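Putative heme binding protein (PDB 6EU8) probably binds heme, as a member of the HmuY-like family from Tannerella forsythia, and is captured here in its heme-free form. Local coordinates at residues W25-L30 with R39-W44; T88-T91 with K95-G98. One frame throughout, in Å; residues are numbered along the deposited sequence. Where two conformers were deposited one is given.

Contact 1 (25-30 with 39-44) is mostly buried and joins strand 24-28 to the turn that leaves strand 35-39. Contact 2 (88-91 with 95-98) lies farther out, about 21 Å from the centre of the chain against 9 Å for contact 1, and holds two parts of one loop, between strands 84-87 and 105-111. They share no element: their centres are about 29 Å apart, on opposite sides of the chain's centre. Both bury 169 Å², yet by different means. In contact 1 an indole donates to a carboxylate and a water bridges the segments, weakly on one side; in contact 2 aliphatic stems and a carboxylate oxygen meet, while the salt bridge and turn stay within residues 88-91.

Contact 1 of 2, residues W25-L30 with R39-W44; sequences WTYVNL and RDFSEW
W25 and D40 have the nearest CA atoms of the two segments, 6.2 Å apart where strand 24-28 passes the turn that follows strand 35-39. Their side chains run side by side in the same direction, with indole and carboxylate planes only 28° apart. W25 NE1 donates to D40 OD2 over 3.0 Å, and the oxygen sits almost exactly in the ring plane and accepts through its anti lone pair. With CG anti to the backbone N (chi1 177°), D40 extends its carboxylate alongside the indole edge. The other oxygen, D40 OD1, takes three donors from its own segment: S42 OG on the syn side at 2.7 Å, W44 NE1 on the anti side but tilted well out of the carboxylate plane, and S42 N from above that plane. The last closes an Asx turn, and together these bonds fix the carboxylate's rotation; two indoles are thus gripped by one aspartate.

Y27 and F41 arrive from opposite directions, Y27 OH lying 3.5 Å from F41 CE2. A water 2.7 Å from Y27 OH, at the edge of the tyrosine ring, also sits above one face of F41, toward its rim, and donates a weak bond to R39 O.

Backbone bonds of W25 with H38 and T26 with I73 place strand 24-28 between strands 35-39 and 71-74. W25 also packs on A72 and M114, while D40 touches A131 of strand 127-136, so the loop from strand 35-39 to strand 44-48 packs against the ten-strand sheet.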
ATOM      1  N   TRP A  25      -2.159  -7.732  -4.709  1.00 21.28           N
ATOM      2  CA  TRP A  25      -2.456  -6.785  -3.638  1.00 21.12           C
ATOM      3  C   TRP A  25      -2.873  -7.551  -2.378  1.00 23.49           C
ATOM      4  O   TRP A  25      -3.607  -8.524  -2.483  1.00 23.76           O
ATOM      5  CB  TRP A  25      -3.604  -5.875  -4.033  1.00 20.99           C
ATOM      6  CG  TRP A  25      -3.317  -4.836  -5.082  1.00 20.38           C
ATOM      7  CD1 TRP A  25      -3.537  -4.943  -6.406  1.00 20.24           C
ATOM      8  CD2 TRP A  25      -2.839  -3.504  -4.863  1.00 20.18           C
ATOM      9  NE1 TRP A  25      -3.180  -3.781  -7.056  1.00 21.53           N
ATOM     10  CE2 TRP A  25      -2.752  -2.883  -6.118  1.00 19.50           C
ATOM     11  CE3 TRP A  25      -2.439  -2.789  -3.727  1.00 20.66           C
ATOM     12  CZ2 TRP A  25      -2.346  -1.562  -6.257  1.00 20.43           C
ATOM     13  CZ3 TRP A  25      -2.000  -1.507  -3.882  1.00 20.76           C
ATOM     14  CH2 TRP A  25      -1.958  -0.903  -5.130  1.00 20.58           C
ATOM     15  N   THR A  26      -2.483  -7.069  -1.194  1.00 22.61           N
ATOM     16  CA  THR A  26      -3.004  -7.573   0.085  1.00 24.56           C
ATOM     17  C   THR A  26      -3.865  -6.490   0.732  1.00 23.53           C
ATOM     18  O   THR A  26      -3.366  -5.389   1.035  1.00 23.34           O
ATOM     19  CB  THR A  26      -1.864  -8.048   1.013  1.00 24.19           C
ATOM     20  OG1 THR A  26      -1.163  -9.109   0.350  1.00 26.72           O
ATOM     21  CG2 THR A  26      -2.404  -8.602   2.326  1.00 25.25           C
ATOM     22  N   TYR A  27      -5.160  -6.793   0.926  1.00 25.04           N
ATOM     23  CA  TYR A  27      -6.160  -5.877   1.502  1.00 24.92           C
ATOM     24  C   TYR A  27      -6.224  -6.093   3.022  1.00 25.86           C
ATOM     25  O   TYR A  27      -6.297  -7.238   3.465  1.00 26.81           O
ATOM     26  CB  TYR A  27      -7.541  -6.113   0.816  1.00 23.98           C
ATOM     27  CG  TYR A  27      -7.485  -5.933  -0.700  1.00 23.89           C
ATOM     28  CD1 TYR A  27      -7.146  -6.995  -1.558  1.00 23.66           C
ATOM     29  CD2 TYR A  27      -7.708  -4.694  -1.279  1.00 24.17           C
ATOM     30  CE1 TYR A  27      -7.062  -6.808  -2.940  1.00 23.78           C
ATOM     31  CE2 TYR A  27      -7.605  -4.496  -2.668  1.00 22.22           C
ATOM     32  CZ  TYR A  27      -7.286  -5.566  -3.490  1.00 22.20           C
ATOM     33  OH  TYR A  27      -7.183  -5.390  -4.877  1.00 23.83           O
ATOM     34  N   VAL A  28      -6.151  -5.009   3.800  1.00 24.78           N
ATOM     35  CA  VAL A  28      -5.975  -5.074   5.274  1.00 25.95           C
ATOM     36  C   VAL A  28      -7.105  -4.339   6.007  1.00 24.74           C
ATOM     37  O   VAL A  28      -7.338  -3.156   5.780  1.00 24.74           O
ATOM     38  CB  VAL A  28      -4.624  -4.442   5.727  1.00 26.03           C
ATOM     39  CG1 VAL A  28      -4.376  -4.605   7.243  1.00 26.16           C
ATOM     40  CG2 VAL A  28      -3.446  -5.015   4.931  1.00 25.39           C
ATOM     41  N   ASN A  29      -7.785  -5.076   6.918  1.00 25.61           N
ATOM     42  CA  ASN A  29      -8.761  -4.515   7.851  1.00 27.82           C
ATOM     43  C   ASN A  29      -8.060  -4.209   9.181  1.00 25.67           C
ATOM     44  O   ASN A  29      -7.621  -5.139   9.879  1.00 28.37           O
ATOM     45  CB  ASN A  29      -9.883  -5.540   8.083  1.00 29.13           C
ATOM     46  CG  ASN A  29     -11.057  -4.966   8.853  1.00 31.17           C
ATOM     47  OD1 ASN A  29     -10.879  -4.293   9.866  1.00 30.63           O
ATOM     48  ND2 ASN A  29     -12.269  -5.224   8.367  1.00 32.49           N
ATOM     49  N   LEU A  30      -7.887  -2.934   9.473  1.00 28.04           N
ATOM     50  CA  LEU A  30      -7.207  -2.475  10.694  1.00 28.41           C
ATOM     51  C   LEU A  30      -8.063  -2.619  11.953  1.00 32.04           C
ATOM     52  O   LEU A  30      -7.514  -2.676  13.063  1.00 32.78           O
ATOM     53  CB  LEU A  30      -6.752  -1.039  10.530  1.00 28.18           C
ATOM     54  CG  LEU A  30      -5.774  -0.775   9.380  1.00 26.67           C
ATOM     55  CD1 LEU A  30      -5.635   0.718   9.126  1.00 29.31           C
ATOM     56  CD2 LEU A  30      -4.421  -1.421   9.689  1.00 27.41           C
ATOM     57  N   ARG A  39      -4.889 -11.337  -6.919  1.00 24.37           N
ATOM     58  CA  ARG A  39      -4.233 -10.846  -8.128  1.00 22.45           C
ATOM     59  C   ARG A  39      -4.876  -9.527  -8.588  1.00 22.47           C
ATOM     60  O   ARG A  39      -6.104  -9.388  -8.565  1.00 22.30           O
ATOM     61  CB  ARG A  39      -4.347 -11.906  -9.249  1.00 24.03           C
ATOM     62  CG  ARG A  39      -3.693 -11.553 -10.579  1.00 24.81           C
ATOM     63  CD  ARG A  39      -3.914 -12.679 -11.603  1.00 25.54           C
ATOM     64  NE  ARG A  39      -3.377 -12.430 -12.940  1.00 26.59           N
ATOM     65  CZ  ARG A  39      -3.913 -11.625 -13.849  1.00 24.22           C
ATOM     66  NH1 ARG A  39      -5.011 -10.961 -13.560  1.00 23.75           N
ATOM     67  NH2 ARG A  39      -3.337 -11.472 -15.040  1.00 24.73           N
ATOM     68  N   ASP A  40      -4.045  -8.554  -8.952  1.00 21.54           N
ATOM     69  CA  ASP A  40      -4.508  -7.259  -9.504  1.00 20.56           C
ATOM     70  C   ASP A  40      -5.592  -7.465 -10.563  1.00 20.46           C
ATOM     71  O   ASP A  40      -5.443  -8.351 -11.416  1.00 21.29           O
ATOM     72  CB  ASP A  40      -3.294  -6.459 -10.024  1.00 20.40           C
ATOM     73  CG  ASP A  40      -3.675  -5.140 -10.669  1.00 21.24           C
ATOM     74  OD1 ASP A  40      -4.114  -5.170 -11.835  1.00 21.22           O
ATOM     75  OD2 ASP A  40      -3.525  -4.073 -10.000  1.00 22.87           O
ATOM     76  N   PHE A  41      -6.669  -6.654 -10.496  1.00 21.35           N
ATOM     77  CA  PHE A  41      -7.893  -6.810 -11.325  1.00 21.78           C
ATOM     78  C   PHE A  41      -7.933  -6.029 -12.648  1.00 22.99           C
ATOM     79  O   PHE A  41      -8.932  -6.102 -13.386  1.00 24.48           O
ATOM     80  CB  PHE A  41      -9.175  -6.449 -10.482  1.00 23.56           C
ATOM     81  CG  PHE A  41      -9.310  -7.224  -9.180  1.00 23.75           C
ATOM     82  CD1 PHE A  41      -9.435  -8.604  -9.183  1.00 25.44           C
ATOM     83  CD2 PHE A  41      -9.310  -6.583  -7.952  1.00 24.99           C
ATOM     84  CE1 PHE A  41      -9.575  -9.324  -7.998  1.00 25.31           C
ATOM     85  CE2 PHE A  41      -9.410  -7.304  -6.751  1.00 24.94           C
ATOM     86  CZ  PHE A  41      -9.529  -8.683  -6.790  1.00 26.08           C
ATOM     87  N   SER A  42      -6.857  -5.315 -13.005  1.00 20.18           N
ATOM     88  CA  SER A  42      -6.853  -4.510 -14.217  1.00 20.37           C
ATOM     89  C   SER A  42      -6.512  -5.353 -15.472  1.00 19.34           C
ATOM     90  O   SER A  42      -6.057  -6.488 -15.356  1.00 21.13           O
ATOM     91  CB  SER A  42      -5.890  -3.334 -14.050  1.00 21.09           C
ATOM     92  OG  SER A  42      -4.541  -3.736 -14.089  1.00 21.84           O
ATOM     93  N   GLU A  43      -6.728  -4.776 -16.654  1.00 20.58           N
ATOM     94  CA  GLU A  43      -6.173  -5.360 -17.869  1.00 20.97           C
ATOM     95  C   GLU A  43      -4.640  -5.104 -17.832  1.00 21.17           C
ATOM     96  O   GLU A  43      -4.206  -3.986 -17.606  1.00 23.07           O
ATOM     97  CB  GLU A  43      -6.800  -4.777 -19.145  1.00 22.29           C
ATOM     98  CG  GLU A  43      -6.241  -5.415 -20.398  1.00 23.44           C
ATOM     99  CD  GLU A  43      -6.932  -4.922 -21.648  1.00 25.18           C
ATOM    100  OE1 GLU A  43      -6.541  -3.854 -22.187  1.00 25.25           O
ATOM    101  OE2 GLU A  43      -7.915  -5.611 -22.040  1.00 28.56           O
ATOM    102  N   TRP A  44      -3.845  -6.161 -17.999  1.00 22.33           N
ATOM    103  CA  TRP A  44      -2.374  -5.984 -17.919  1.00 22.11           C
ATOM    104  C   TRP A  44      -1.804  -5.754 -19.308  1.00 23.47           C
ATOM    105  O   TRP A  44      -2.308  -6.305 -20.299  1.00 22.65           O
ATOM    106  CB  TRP A  44      -1.723  -7.170 -17.268  1.00 22.41           C
ATOM    107  CG  TRP A  44      -2.005  -7.368 -15.784  1.00 22.30           C
ATOM    108  CD1 TRP A  44      -2.853  -6.637 -14.981  1.00 21.90           C
ATOM    109  CD2 TRP A  44      -1.501  -8.423 -14.970  1.00 22.07           C
ATOM    110  NE1 TRP A  44      -2.855  -7.161 -13.705  1.00 21.22           N
ATOM    111  CE2 TRP A  44      -2.028  -8.250 -13.665  1.00 23.23           C
ATOM    112  CE3 TRP A  44      -0.609  -9.477 -15.207  1.00 24.58           C
ATOM    113  CZ2 TRP A  44      -1.729  -9.132 -12.604  1.00 23.43           C
ATOM    114  CZ3 TRP A  44      -0.315 -10.350 -14.169  1.00 24.26           C
ATOM    115  CH2 TRP A  44      -0.839 -10.156 -12.877  1.00 25.38           C
TER
HETATM  116  O   HOH W   1      -6.105  -7.427  -6.366  1.00 23.01           O

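Contact 2 of 2, residues T88-T91 with K95-G98; sequences TKET and KVTG
Apolar contact between E90 and V96 brings the two arms of this loop together, the side chains sliding past each other in opposite directions. E90 CB and V96 CG2 are 3.8 Å apart, and E90 CG lies just as near the same methyl. V96 has CG2 anti to its carbonyl carbon, which turns that branch to the glutamate stem; the hydroxyl oxygen T88 OG1 lies near the same methyl, 4.1 Å from V96 CG2.

E90 and K95 meet where the carboxylate oxygen rests on the lysine stem. The two side chains cross at about a right angle, with E90 OE1 3.4 Å from K95 CB. The bent lysine carries its amine away, leaving K95 NZ 5.8 Å from E90 OE1, so any attraction of the opposite charges acts at a distance.

The charged bond of E90 stays in its own arm: K89 NZ makes a 2.7 Å salt bridge to E90 OE2, approaching from the syn side and 26° out of the carboxylate plane. A bend at chi2 (-59°) folds the glutamate so that one carboxylate serves both this bridge and the K95 contact.

Polar bonds fix the backbone. E90 N donates to T88 OG1 at 3.1 Å, and T88 OG1 also bonds V159 O, while V96 O receives K171 NZ. T88 and V96 both touch V161 of strand 160-163. An ST turn, T88 to E90, opens the connection between antiparallel strands 84-87 and 105-111, and residues 95-98 pack back against it.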
ATOM      1  N   THR A  88       2.429  13.464   9.185  1.00 26.63           N
ATOM      2  CA  THR A  88       2.693  14.394  10.285  1.00 26.58           C
ATOM      3  C   THR A  88       4.191  14.584  10.457  1.00 29.22           C
ATOM      4  O   THR A  88       4.999  13.793   9.947  1.00 27.47           O
ATOM      5  CB  THR A  88       2.104  13.939  11.638  1.00 26.74           C
ATOM      6  OG1 THR A  88       2.896  12.921  12.260  1.00 26.79           O
ATOM      7  CG2 THR A  88       0.638  13.474  11.534  1.00 28.16           C
ATOM      8  N   LYS A  89       4.551  15.610  11.216  1.00 28.77           N
ATOM      9  CA  LYS A  89       5.931  15.836  11.652  1.00 28.97           C
ATOM     10  C   LYS A  89       6.344  15.025  12.860  1.00 29.22           C
ATOM     11  O   LYS A  89       7.509  15.086  13.266  1.00 29.41           O
ATOM     12  CB  LYS A  89       6.153  17.330  11.942  1.00 32.65           C
ATOM     13  CG  LYS A  89       5.533  17.836  13.246  1.00 35.80           C
ATOM     14  CD  LYS A  89       5.891  19.306  13.485  1.00 38.71           C
ATOM     15  CE  LYS A  89       5.055  19.930  14.603  1.00 39.77           C
ATOM     16  NZ  LYS A  89       5.323  19.401  15.976  1.00 42.34           N
ATOM     17  N   GLU A  90       5.418  14.281  13.464  1.00 27.71           N
ATOM     18  CA  GLU A  90       5.681  13.555  14.689  1.00 29.36           C
ATOM     19  C   GLU A  90       6.288  12.186  14.430  1.00 28.72           C
ATOM     20  O   GLU A  90       6.069  11.586  13.355  1.00 27.72           O
ATOM     21  CB  GLU A  90       4.390  13.402  15.534  1.00 31.07           C
ATOM     22  CG  GLU A  90       3.624  14.704  15.807  1.00 32.17           C
ATOM     23  CD  GLU A  90       4.427  15.787  16.545  1.00 32.21           C
ATOM     24  OE1 GLU A  90       5.381  15.447  17.276  1.00 34.87           O
ATOM     25  OE2 GLU A  90       4.106  16.983  16.371  1.00 34.94           O
ATOM     26  N   THR A  91       7.059  11.720  15.410  1.00 28.87           N
ATOM     27  CA  THR A  91       7.674  10.394  15.385  0.50 30.34           C
ATOM     28  C   THR A  91       7.055   9.434  16.411  1.00 30.50           C
ATOM     29  O   THR A  91       7.360   8.255  16.403  1.00 30.31           O
ATOM     30  CB  THR A  91       9.218  10.491  15.567  0.50 31.84           C
ATOM     31  OG1 THR A  91       9.861   9.421  14.866  0.50 37.41           O
ATOM     32  CG2 THR A  91       9.651  10.449  17.043  0.50 31.46           C
ATOM     33  N   LYS A  95       2.218  11.979  20.585  1.00 36.75           N
ATOM     34  CA  LYS A  95       2.314  13.379  20.152  1.00 37.50           C
ATOM     35  C   LYS A  95       1.312  13.797  19.073  1.00 35.54           C
ATOM     36  O   LYS A  95       1.244  14.968  18.721  1.00 36.92           O
ATOM     37  CB  LYS A  95       3.723  13.657  19.626  1.00 39.65           C
ATOM     38  CG  LYS A  95       4.852  13.342  20.595  1.00 45.11           C
ATOM     39  CD  LYS A  95       5.060  14.461  21.593  1.00 50.95           C
ATOM     40  CE  LYS A  95       6.249  14.178  22.501  1.00 51.97           C
ATOM     41  NZ  LYS A  95       6.974  15.434  22.814  1.00 57.11           N
ATOM     42  N   VAL A  96       0.568  12.838  18.513  1.00 37.82           N
ATOM     43  CA  VAL A  96      -0.481  13.119  17.535  1.00 37.68           C
ATOM     44  C   VAL A  96      -1.776  13.077  18.339  1.00 41.30           C
ATOM     45  O   VAL A  96      -2.210  12.004  18.744  1.00 40.32           O
ATOM     46  CB  VAL A  96      -0.475  12.058  16.409  1.00 38.12           C
ATOM     47  CG1 VAL A  96      -1.576  12.322  15.397  1.00 38.35           C
ATOM     48  CG2 VAL A  96       0.901  12.026  15.728  1.00 37.35           C
ATOM     49  N   THR A  97      -2.337  14.248  18.630  1.00 47.16           N
ATOM     50  CA  THR A  97      -3.492  14.323  19.524  1.00 51.63           C
ATOM     51  C   THR A  97      -4.746  14.325  18.669  1.00 49.98           C
ATOM     52  O   THR A  97      -4.975  15.251  17.887  1.00 50.92           O
ATOM     53  CB  THR A  97      -3.427  15.530  20.501  1.00 54.20           C
ATOM     54  OG1 THR A  97      -3.039  16.722  19.809  1.00 54.13           O
ATOM     55  CG2 THR A  97      -2.406  15.253  21.610  1.00 56.13           C
ATOM     56  N   GLY A  98      -5.526  13.255  18.794  1.00 52.01           N
ATOM     57  CA  GLY A  98      -6.789  13.132  18.070  1.00 53.82           C
ATOM     58  C   GLY A  98      -6.576  13.020  16.577  1.00 53.44           C
ATOM     59  O   GLY A  98      -5.537  12.533  16.126  1.00 57.74           O
TER